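PDB 5NNL: inactive dihydroorotase-like domain from Chaetomium thermophilum, which is an inactive relative of the dihydroorotase family, built on the barrel fold of the amidohydrolases, whose own role is not established. Local coordinates for residues A[21-32]-A[61-72]; A[74-82]-A[95-106]. All coordinates share one frame; numbering follows the deposited sequence.

Contact 1: A[21-32]-A[61-72]; sequences TRDSEDLQRVTQ and VAQQNSKRGVYC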
loop_
_atom_site.group_PDB
_atom_site.type_symbol
_atom_site.label_atom_id
_atom_site.label_comp_id
_atom_site.label_asym_id
_atom_site.label_seq_id
_atom_site.Cartn_x
_atom_site.Cartn_y
_atom_site.Cartn_z
ATOM N N THR A 21 -5.335 -15.013 -10.613
ATOM C CA THR A 21 -4.980 -16.213 -11.356
ATOM C C THR A 21 -5.368 -17.451 -10.559
ATOM O O THR A 21 -5.181 -17.509 -9.340
ATOM C CB THR A 21 -3.481 -16.240 -11.659
ATOM O OG1 THR A 21 -3.128 -15.098 -12.448
ATOM C CG2 THR A 21 -3.098 -17.515 -12.414
ATOM N N ARG A 22 -5.913 -18.442 -11.258
ATOM C CA ARG A 22 -6.312 -19.687 -10.617
ATOM C C ARG A 22 -5.096 -20.399 -10.037
ATOM O O ARG A 22 -4.089 -20.594 -10.724
ATOM C CB ARG A 22 -7.020 -20.586 -11.631
ATOM C CG ARG A 22 -7.533 -21.913 -11.076
ATOM C CD ARG A 22 -7.758 -22.911 -12.206
ATOM N NE ARG A 22 -6.490 -23.387 -12.765
ATOM C CZ ARG A 22 -6.026 -24.633 -12.679
ATOM N NH1 ARG A 22 -6.717 -25.587 -12.068
ATOM N NH2 ARG A 22 -4.854 -24.936 -13.224
ATOM N N ASP A 23 -5.194 -20.784 -8.764
ATOM C CA ASP A 23 -4.157 -21.581 -8.105
ATOM C C ASP A 23 -2.799 -20.892 -8.161
ATOM O O ASP A 23 -1.777 -21.516 -8.453
ATOM C CB ASP A 23 -4.075 -22.975 -8.720
ATOM C CG ASP A 23 -5.331 -23.774 -8.492
ATOM O OD1 ASP A 23 -5.879 -23.689 -7.373
ATOM O OD2 ASP A 23 -5.780 -24.467 -9.427
ATOM N N SER A 24 -2.781 -19.597 -7.875
ATOM C CA SER A 24 -1.543 -18.837 -7.898
ATOM C C SER A 24 -0.951 -18.741 -6.499
ATOM O O SER A 24 -1.662 -18.450 -5.532
ATOM C CB SER A 24 -1.777 -17.437 -8.457
ATOM O OG SER A 24 -0.536 -16.781 -8.638
ATOM N N GLU A 25 0.355 -18.981 -6.404
ATOM C CA GLU A 25 1.069 -18.861 -5.141
ATOM C C GLU A 25 1.396 -17.416 -4.783
ATOM O O GLU A 25 1.910 -17.171 -3.687
ATOM C CB GLU A 25 2.363 -19.678 -5.201
ATOM C CG GLU A 25 2.583 -20.617 -4.017
ATOM C CD GLU A 25 3.470 -21.799 -4.370
ATOM O OE1 GLU A 25 3.537 -22.161 -5.564
ATOM O OE2 GLU A 25 4.105 -22.366 -3.455
ATOM N N ASP A 26 1.102 -16.463 -5.675
ATOM C CA ASP A 26 1.529 -15.078 -5.488
ATOM C C ASP A 26 1.075 -14.512 -4.146
ATOM O O ASP A 26 1.881 -13.953 -3.395
ATOM C CB ASP A 26 1.000 -14.214 -6.635
ATOM C CG ASP A 26 1.748 -14.441 -7.938
ATOM O OD1 ASP A 26 2.595 -15.359 -7.995
ATOM O OD2 ASP A 26 1.490 -13.690 -8.905
ATOM N N LEU A 27 -0.218 -14.621 -3.836
ATOM C CA LEU A 27 -0.721 -14.036 -2.596
ATOM C C LEU A 27 0.033 -14.584 -1.390
ATOM O O LEU A 27 0.510 -13.819 -0.542
ATOM C CB LEU A 27 -2.224 -14.286 -2.456
ATOM C CG LEU A 27 -2.856 -13.770 -1.157
ATOM C CD1 LEU A 27 -2.545 -12.298 -0.924
ATOM C CD2 LEU A 27 -4.355 -13.991 -1.170
ATOM N N GLN A 28 0.154 -15.912 -1.295
ATOM C CA GLN A 28 0.903 -16.513 -0.195
ATOM C C GLN A 28 2.306 -15.931 -0.099
ATOM O O GLN A 28 2.733 -15.477 0.967
ATOM C CB GLN A 28 0.988 -18.032 -0.366
ATOM C CG GLN A 28 2.050 -18.683 0.536
ATOM C CD GLN A 28 2.002 -20.197 0.522
ATOM O OE1 GLN A 28 2.882 -20.849 -0.040
ATOM N NE2 GLN A 28 0.983 -20.763 1.158
ATOM N N ARG A 29 3.044 -15.949 -1.209
ATOM C CA ARG A 29 4.435 -15.512 -1.170
ATOM C C ARG A 29 4.545 -14.049 -0.759
ATOM O O ARG A 29 5.487 -13.665 -0.056
ATOM C CB ARG A 29 5.106 -15.743 -2.523
ATOM C CG ARG A 29 6.532 -15.227 -2.569
ATOM C CD ARG A 29 7.419 -16.079 -3.453
ATOM N NE ARG A 29 8.643 -15.374 -3.822
ATOM C CZ ARG A 29 9.448 -15.737 -4.817
ATOM N NH1 ARG A 29 9.160 -16.799 -5.558
ATOM N NH2 ARG A 29 10.540 -15.032 -5.076
ATOM N N VAL A 30 3.591 -13.215 -1.180
ATOM C CA VAL A 30 3.613 -11.812 -0.772
ATOM C C VAL A 30 3.452 -11.700 0.738
ATOM O O VAL A 30 4.087 -10.858 1.382
ATOM C CB VAL A 30 2.530 -11.013 -1.523
ATOM C CG1 VAL A 30 2.349 -9.617 -0.918
ATOM C CG2 VAL A 30 2.901 -10.895 -2.985
ATOM N N THR A 31 2.600 -12.543 1.331
ATOM C CA THR A 31 2.450 -12.521 2.782
ATOM C C THR A 31 3.711 -13.015 3.480
ATOM O O THR A 31 3.980 -12.611 4.617
ATOM C CB THR A 31 1.243 -13.358 3.214
ATOM O OG1 THR A 31 1.449 -14.735 2.870
ATOM C CG2 THR A 31 -0.023 -12.844 2.554
ATOM N N GLN A 32 4.492 -13.880 2.826
ATOM C CA GLN A 32 5.768 -14.314 3.392
ATOM C C GLN A 32 6.743 -13.150 3.479
ATOM O O GLN A 32 7.279 -12.846 4.550
ATOM C CB GLN A 32 6.386 -15.430 2.544
ATOM C CG GLN A 32 5.601 -16.723 2.481
ATOM C CD GLN A 32 6.263 -17.752 1.574
ATOM O OE1 GLN A 32 7.464 -17.679 1.304
ATOM N NE2 GLN A 32 5.482 -18.718 1.102
ATOM N N VAL A 61 -11.912 -16.128 -6.719
ATOM C CA VAL A 61 -10.602 -16.633 -7.118
ATOM C C VAL A 61 -9.532 -16.112 -6.169
ATOM O O VAL A 61 -8.662 -16.865 -5.713
ATOM C CB VAL A 61 -10.297 -16.253 -8.579
ATOM C CG1 VAL A 61 -8.935 -16.793 -9.001
ATOM C CG2 VAL A 61 -11.385 -16.781 -9.509
ATOM N N ALA A 62 -9.581 -14.816 -5.852
ATOM C CA ALA A 62 -8.641 -14.257 -4.887
ATOM C C ALA A 62 -8.788 -14.936 -3.532
ATOM O O ALA A 62 -7.789 -15.244 -2.871
ATOM C CB ALA A 62 -8.857 -12.749 -4.760
ATOM N N GLN A 63 -10.029 -15.191 -3.110
ATOM C CA GLN A 63 -10.260 -15.823 -1.816
ATOM C C GLN A 63 -9.710 -17.243 -1.790
ATOM O O GLN A 63 -9.100 -17.663 -0.799
ATOM C CB GLN A 63 -11.754 -15.819 -1.496
ATOM C CG GLN A 63 -12.313 -14.440 -1.189
ATOM C CD GLN A 63 -13.826 -14.418 -1.101
ATOM O OE1 GLN A 63 -14.511 -15.206 -1.755
ATOM N NE2 GLN A 63 -14.355 -13.512 -0.289
ATOM N N GLN A 64 -9.914 -18.000 -2.872
ATOM C CA GLN A 64 -9.383 -19.358 -2.931
ATOM C C GLN A 64 -7.865 -19.360 -2.807
ATOM O O GLN A 64 -7.290 -20.220 -2.129
ATOM C CB GLN A 64 -9.809 -20.040 -4.234
ATOM C CG GLN A 64 -10.688 -21.265 -4.031
ATOM C CD GLN A 64 -12.002 -20.941 -3.344
ATOM O OE1 GLN A 64 -12.400 -21.611 -2.389
ATOM N NE2 GLN A 64 -12.688 -19.910 -3.832
ATOM N N ASN A 65 -7.195 -18.402 -3.454
ATOM C CA ASN A 65 -5.740 -18.342 -3.405
ATOM C C ASN A 65 -5.202 -18.099 -2.000
ATOM O O ASN A 65 -3.995 -18.250 -1.784
ATOM C CB ASN A 65 -5.239 -17.257 -4.355
ATOM C CG ASN A 65 -5.322 -17.680 -5.806
ATOM O OD1 ASN A 65 -5.120 -18.849 -6.132
ATOM N ND2 ASN A 65 -5.626 -16.733 -6.686
ATOM N N SER A 66 -6.057 -17.728 -1.047
ATOM C CA SER A 66 -5.652 -17.589 0.345
ATOM C C SER A 66 -5.830 -18.872 1.145
ATOM O O SER A 66 -5.318 -18.962 2.266
ATOM C CB SER A 66 -6.458 -16.480 1.024
ATOM O OG SER A 66 -7.759 -16.935 1.359
ATOM N N LYS A 67 -6.535 -19.864 0.597
ATOM C CA LYS A 67 -6.889 -21.046 1.374
ATOM C C LYS A 67 -5.682 -21.935 1.637
ATOM O O LYS A 67 -5.661 -22.664 2.634
ATOM C CB LYS A 67 -7.989 -21.826 0.653
ATOM C CG LYS A 67 -9.304 -21.068 0.562
ATOM C CD LYS A 67 -9.979 -20.927 1.929
ATOM C CE LYS A 67 -10.731 -19.610 2.079
ATOM N NZ LYS A 67 -12.171 -19.820 2.401
ATOM N N ARG A 68 -4.675 -21.899 0.764
ATOM C CA ARG A 68 -3.431 -22.625 1.008
ATOM C C ARG A 68 -2.628 -22.061 2.175
ATOM O O ARG A 68 -1.541 -22.585 2.452
ATOM C CB ARG A 68 -2.552 -22.636 -0.251
ATOM C CG ARG A 68 -2.658 -21.391 -1.120
ATOM C CD ARG A 68 -1.312 -20.916 -1.653
ATOM N NE ARG A 68 -0.702 -21.804 -2.641
ATOM C CZ ARG A 68 -1.189 -22.032 -3.857
ATOM N NH1 ARG A 68 -2.323 -21.464 -4.253
ATOM N NH2 ARG A 68 -0.544 -22.844 -4.681
ATOM N N GLY A 69 -3.114 -21.022 2.855
ATOM C CA GLY A 69 -2.444 -20.499 4.031
ATOM C C GLY A 69 -1.632 -19.247 3.769
ATOM O O GLY A 69 -0.874 -19.181 2.795
ATOM N N VAL A 70 -1.778 -18.246 4.635
ATOM C CA VAL A 70 -1.025 -17.004 4.532
ATOM C C VAL A 70 -0.242 -16.796 5.821
ATOM O O VAL A 70 -0.553 -17.369 6.869
ATOM C CB VAL A 70 -1.928 -15.787 4.245
ATOM C CG1 VAL A 70 -2.367 -15.794 2.799
ATOM C CG2 VAL A 70 -3.132 -15.769 5.179
ATOM N N TYR A 71 0.785 -15.955 5.729
ATOM C CA TYR A 71 1.727 -15.755 6.820
ATOM C C TYR A 71 1.612 -14.386 7.469
ATOM O O TYR A 71 2.392 -14.074 8.374
ATOM C CB TYR A 71 3.151 -15.990 6.312
ATOM C CG TYR A 71 3.356 -17.422 5.889
ATOM C CD1 TYR A 71 3.589 -18.419 6.833
ATOM C CD2 TYR A 71 3.279 -17.789 4.552
ATOM C CE1 TYR A 71 3.764 -19.737 6.453
ATOM C CE2 TYR A 71 3.454 -19.105 4.162
ATOM C CZ TYR A 71 3.692 -20.075 5.119
ATOM O OH TYR A 71 3.870 -21.387 4.746
ATOM N N CYS A 72 0.666 -13.563 7.026
ATOM C CA CYS A 72 0.247 -12.374 7.746
ATOM C C CYS A 72 -1.258 -12.244 7.555
ATOM O O CYS A 72 -1.859 -12.951 6.742
ATOM C CB CYS A 72 0.998 -11.122 7.262
ATOM S SG CYS A 72 0.649 -10.628 5.559
#
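Asn65 and the turn Thr21 to Ser24 make the tight end of this contact. The carboxamide packs against the type II beta turn and uses both its ends: ND2 donates to Thr21 O at 2.8 Å, with the oxygen close to the amide plane, and OD1 accepts from Ser24 N at 3.0 Å, the donor standing well above the carbonyl plane. ND2 also reaches Leu19 O, and this three-point grip fixes the rotation of a buried amide. Val61 CG1 packs against the same turn, 3.8 Å from Thr21 O. The turn leads into helix 26-37, and Ser24, before the turn into the helix, makes a weak capping bond, its OG accepting from Asp26 N. In an amidohydrolase-type barrel, helices 26-37 and 56-64 belong to the outer layer, and here residues 65-72 carry the chain from the second helix toward strand 73-79, passing beside the first. Thr31 faces this passage: OG1, set between its backbone N and carbonyl carbon (chi1 64°), takes the Tyr71 N-H at 3.2 Å almost straight on, while CG2 meets Val70 CG1 and Cys72 SG. Next to it Gln32 runs alongside Tyr71, Gln32 CG lying 3.3 Å from Tyr71 CD2 and the amide nearly perpendicular to the ring, which also meets Phe326 edge-to-face. The extended chain of Gln28 carries NE2 to Gly69 O at 2.9 Å, with the oxygen near the amide plane. Leu27 CD2 rests on Ser66 CB. Toward solvent the fit is looser: Arg68 and Glu25 are both exposed, and the bent arginine chain places its guanidinium so that Glu25 CA lies over one face.

Contact 2: A[74-82]-A[95-106]; sequences FNLSITATS and VGSLFIPFNHLS
Val95 opens the second segment by setting CB 3.5 Å from Leu76 O and its CG2 methyl against Ile78 CG2. Gly96 N then donates to Leu76 O at 2.9 Å, and its CA passes close to the Asn75 amide, whose OD1 is bound by Ser337. Water 1 links Leu76 O to Ser97 OG, which lies 2.6 Å from Ser77 OG. Ser77 OG in turn donates to Ser97 O from above the carbonyl plane; Arg43 reaches both hydroxyls, weakly in the case of Ser77. Leu98 and Phe99 pair in parallel with Ile78 and Thr79 as neighbouring strands of the beta-alpha-beta unit of strand 73-79, helix 85-89 and strand 98-100. Phe99 N bonds Ile78 O at 2.8 Å, and Phe99 O receives Ala80 N at 2.7 Å. With CG anti to the backbone N (chi1 171°), Leu98 brings CD1 over Ile78 O and toward Ile78 CG2 and Ala80 CB. Ile100 CG1 touches the same Ala80 methyl from farther along. Pro101 CD and CG meet Thr79 CG2, which also sits over one face of the His104 ring, a CH-pi contact 4.0 Å from the centroid. Leu105 CD2 packs on the Thr81 backbone, and Ser106 CB meets Ser82 CB. Backbone bonds thus hold the strand register, while the buried hydroxyls are engaged by Ser97 O and Arg43 at Ser77, and by water 1 and Arg43 at Ser97.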
loop_
_atom_site.group_PDB
_atom_site.type_symbol
_atom_site.label_atom_id
_atom_site.label_comp_id
_atom_site.label_asym_id
_atom_site.label_seq_id
_atom_site.Cartn_x
_atom_site.Cartn_y
_atom_site.Cartn_z
ATOM N N PHE A 74 -4.651 -10.133 6.349
ATOM C CA PHE A 74 -4.858 -9.350 5.142
ATOM C C PHE A 74 -6.333 -9.026 4.968
ATOM O O PHE A 74 -7.213 -9.672 5.543
ATOM C CB PHE A 74 -4.320 -10.080 3.904
ATOM C CG PHE A 74 -5.159 -11.244 3.467
ATOM C CD1 PHE A 74 -4.986 -12.497 4.036
ATOM C CD2 PHE A 74 -6.115 -11.090 2.476
ATOM C CE1 PHE A 74 -5.756 -13.571 3.631
ATOM C CE2 PHE A 74 -6.885 -12.157 2.067
ATOM C CZ PHE A 74 -6.707 -13.399 2.643
ATOM N N ASN A 75 -6.575 -7.988 4.176
ATOM C CA ASN A 75 -7.897 -7.599 3.716
ATOM C C ASN A 75 -7.882 -7.592 2.197
ATOM O O ASN A 75 -6.889 -7.189 1.582
ATOM C CB ASN A 75 -8.277 -6.205 4.231
ATOM C CG ASN A 75 -9.362 -6.241 5.288
ATOM O OD1 ASN A 75 -10.342 -6.977 5.169
ATOM N ND2 ASN A 75 -9.193 -5.433 6.332
ATOM N N LEU A 76 -8.967 -8.057 1.591
ATOM C CA LEU A 76 -9.143 -7.874 0.162
ATOM C C LEU A 76 -9.832 -6.540 -0.103
ATOM O O LEU A 76 -10.311 -5.859 0.808
ATOM C CB LEU A 76 -9.946 -9.025 -0.448
ATOM C CG LEU A 76 -9.230 -10.375 -0.567
ATOM C CD1 LEU A 76 -10.185 -11.441 -1.086
ATOM C CD2 LEU A 76 -8.014 -10.275 -1.478
ATOM N N SER A 77 -9.859 -6.164 -1.374
ATOM C CA SER A 77 -10.505 -4.939 -1.811
ATOM C C SER A 77 -11.096 -5.212 -3.184
ATOM O O SER A 77 -10.848 -6.260 -3.785
ATOM C CB SER A 77 -9.516 -3.768 -1.833
ATOM O OG SER A 77 -10.159 -2.536 -2.118
ATOM N N ILE A 78 -11.883 -4.264 -3.683
ATOM C CA ILE A 78 -12.583 -4.444 -4.950
ATOM C C ILE A 78 -12.505 -3.164 -5.770
ATOM O O ILE A 78 -12.594 -2.057 -5.229
ATOM C CB ILE A 78 -14.048 -4.865 -4.723
ATOM C CG1 ILE A 78 -14.716 -5.167 -6.059
ATOM C CG2 ILE A 78 -14.814 -3.788 -3.947
ATOM C CD1 ILE A 78 -15.787 -6.253 -5.959
ATOM N N THR A 79 -12.354 -3.329 -7.083
ATOM C CA THR A 79 -12.198 -2.221 -8.015
ATOM C C THR A 79 -13.543 -1.762 -8.559
ATOM O O THR A 79 -14.395 -2.579 -8.922
ATOM C CB THR A 79 -11.314 -2.637 -9.190
ATOM O OG1 THR A 79 -10.216 -3.418 -8.709
ATOM C CG2 THR A 79 -10.786 -1.425 -9.932
ATOM N N ALA A 80 -13.713 -0.449 -8.641
ATOM C CA ALA A 80 -14.898 0.120 -9.254
ATOM C C ALA A 80 -14.740 0.161 -10.769
ATOM O O ALA A 80 -13.639 0.324 -11.300
ATOM C CB ALA A 80 -15.157 1.528 -8.717
ATOM N N THR A 81 -15.865 0.011 -11.462
ATOM C CA THR A 81 -15.917 0.132 -12.913
ATOM C C THR A 81 -17.157 0.945 -13.259
ATOM O O THR A 81 -17.811 1.520 -12.381
ATOM C CB THR A 81 -15.923 -1.239 -13.607
ATOM O OG1 THR A 81 -17.175 -1.899 -13.378
ATOM C CG2 THR A 81 -14.779 -2.117 -13.111
ATOM N N SER A 82 -17.482 0.983 -14.554
ATOM C CA SER A 82 -18.589 1.804 -15.035
ATOM C C SER A 82 -19.943 1.242 -14.603
ATOM O O SER A 82 -20.866 2.006 -14.294
ATOM C CB SER A 82 -18.523 1.917 -16.558
ATOM O OG SER A 82 -17.731 0.890 -17.128
ATOM N N VAL A 95 -14.964 -7.547 1.705
ATOM C CA VAL A 95 -13.766 -6.762 1.441
ATOM C C VAL A 95 -13.692 -5.637 2.468
ATOM O O VAL A 95 -14.641 -5.374 3.206
ATOM C CB VAL A 95 -13.732 -6.202 0.004
ATOM C CG1 VAL A 95 -13.588 -7.336 -1.005
ATOM C CG2 VAL A 95 -14.977 -5.374 -0.286
ATOM N N GLY A 96 -12.537 -4.979 2.513
ATOM C CA GLY A 96 -12.302 -3.942 3.497
ATOM C C GLY A 96 -12.271 -2.539 2.922
ATOM O O GLY A 96 -12.106 -1.570 3.671
ATOM N N SER A 97 -12.428 -2.406 1.607
ATOM C CA SER A 97 -12.297 -1.097 0.979
ATOM C C SER A 97 -12.733 -1.172 -0.476
ATOM O O SER A 97 -12.697 -2.234 -1.103
ATOM C CB SER A 97 -10.858 -0.594 1.051
ATOM O OG SER A 97 -10.031 -1.391 0.224
ATOM N N LEU A 98 -13.107 -0.013 -1.015
ATOM C CA LEU A 98 -13.425 0.139 -2.429
ATOM C C LEU A 98 -12.353 0.982 -3.103
ATOM O O LEU A 98 -12.058 2.095 -2.654
ATOM C CB LEU A 98 -14.794 0.795 -2.618
ATOM C CG LEU A 98 -15.154 1.205 -4.050
ATOM C CD1 LEU A 98 -15.175 -0.014 -4.952
ATOM C CD2 LEU A 98 -16.495 1.925 -4.088
ATOM N N PHE A 99 -11.784 0.456 -4.183
ATOM C CA PHE A 99 -10.789 1.165 -4.972
ATOM C C PHE A 99 -11.437 1.730 -6.233
ATOM O O PHE A 99 -12.042 0.984 -7.012
ATOM C CB PHE A 99 -9.630 0.238 -5.340
ATOM C CG PHE A 99 -8.558 0.903 -6.153
ATOM C CD1 PHE A 99 -7.853 1.984 -5.647
ATOM C CD2 PHE A 99 -8.248 0.444 -7.421
ATOM C CE1 PHE A 99 -6.862 2.595 -6.395
ATOM C CE2 PHE A 99 -7.259 1.051 -8.172
ATOM C CZ PHE A 99 -6.567 2.128 -7.659
ATOM N N ILE A 100 -11.302 3.031 -6.427
ATOM C CA ILE A 100 -11.882 3.727 -7.576
ATOM C C ILE A 100 -10.752 4.300 -8.411
ATOM O O ILE A 100 -10.249 5.393 -8.137
ATOM C CB ILE A 100 -12.855 4.834 -7.134
ATOM C CG1 ILE A 100 -13.951 4.254 -6.240
ATOM C CG2 ILE A 100 -13.463 5.500 -8.366
ATOM C CD1 ILE A 100 -14.949 5.274 -5.734
ATOM N N PRO A 101 -10.325 3.603 -9.462
ATOM C CA PRO A 101 -9.462 4.223 -10.463
ATOM C C PRO A 101 -10.295 4.832 -11.579
ATOM O O PRO A 101 -11.389 4.367 -11.901
ATOM C CB PRO A 101 -8.633 3.037 -10.968
ATOM C CG PRO A 101 -9.628 1.878 -10.919
ATOM C CD PRO A 101 -10.608 2.191 -9.792
ATOM N N PHE A 102 -9.765 5.896 -12.176
ATOM C CA PHE A 102 -10.500 6.591 -13.225
ATOM C C PHE A 102 -10.202 6.064 -14.625
ATOM O O PHE A 102 -10.929 6.407 -15.565
ATOM C CB PHE A 102 -10.207 8.090 -13.166
ATOM C CG PHE A 102 -11.106 8.841 -12.230
ATOM C CD1 PHE A 102 -12.115 9.648 -12.723
ATOM C CD2 PHE A 102 -10.951 8.731 -10.859
ATOM C CE1 PHE A 102 -12.945 10.341 -11.871
ATOM C CE2 PHE A 102 -11.780 9.421 -9.997
ATOM C CZ PHE A 102 -12.780 10.229 -10.504
ATOM N N ASN A 103 -9.168 5.238 -14.789
ATOM C CA ASN A 103 -8.884 4.625 -16.082
ATOM C C ASN A 103 -9.777 3.424 -16.371
ATOM O O ASN A 103 -9.820 2.966 -17.517
ATOM C CB ASN A 103 -7.407 4.209 -16.154
ATOM C CG ASN A 103 -7.021 3.229 -15.060
ATOM O OD1 ASN A 103 -7.763 3.034 -14.101
ATOM N ND2 ASN A 103 -5.851 2.612 -15.195
ATOM N N HIS A 104 -10.487 2.906 -15.366
ATOM C CA HIS A 104 -11.435 1.815 -15.568
ATOM C C HIS A 104 -12.785 2.289 -16.089
ATOM O O HIS A 104 -13.622 1.450 -16.439
ATOM C CB HIS A 104 -11.667 1.051 -14.258
ATOM C CG HIS A 104 -10.622 0.022 -13.956
ATOM N ND1 HIS A 104 -9.273 0.308 -13.939
ATOM C CD2 HIS A 104 -10.730 -1.292 -13.647
ATOM C CE1 HIS A 104 -8.597 -0.786 -13.640
ATOM N NE2 HIS A 104 -9.457 -1.771 -13.457
ATOM N N LEU A 105 -13.019 3.595 -16.149
ATOM C CA LEU A 105 -14.354 4.132 -16.344
ATOM C C LEU A 105 -14.620 4.438 -17.813
ATOM O O LEU A 105 -13.703 4.638 -18.614
ATOM C CB LEU A 105 -14.546 5.387 -15.489
ATOM C CG LEU A 105 -14.225 5.185 -14.005
ATOM C CD1 LEU A 105 -14.563 6.428 -13.201
ATOM C CD2 LEU A 105 -14.954 3.980 -13.439
ATOM N N SER A 106 -15.903 4.466 -18.153
ATOM C CA SER A 106 -16.335 4.648 -19.529
ATOM C C SER A 106 -16.229 6.109 -19.954
ATOM O O SER A 106 -16.371 7.030 -19.145
ATOM C CB SER A 106 -17.779 4.170 -19.695
ATOM O OG SER A 106 -18.279 4.482 -20.982
HETATM O O HOH W 1 -9.483 -3.313 1.899
#

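In the fold
Contact 1 closes before contact 2 opens, and their centres lie about 19 Å apart. Helix 56-64 and strand 73-79 follow one another in the chain, so residues 61-72 deliver the polypeptide from the first contact into the second. Contact 1 is a partly buried contact in the outer layer of helices and loops, its centre about 17 Å from the centre of the chain; contact 2 is a buried pairing of neighbouring parallel strands, its centre at about 14 Å. The two are joined by Ser66 CB packing on Phe74 CZ and by Gln63 and Ala62 meeting Leu76, which tie helical layer to strands in the alternation on which this barrel-type domain is built.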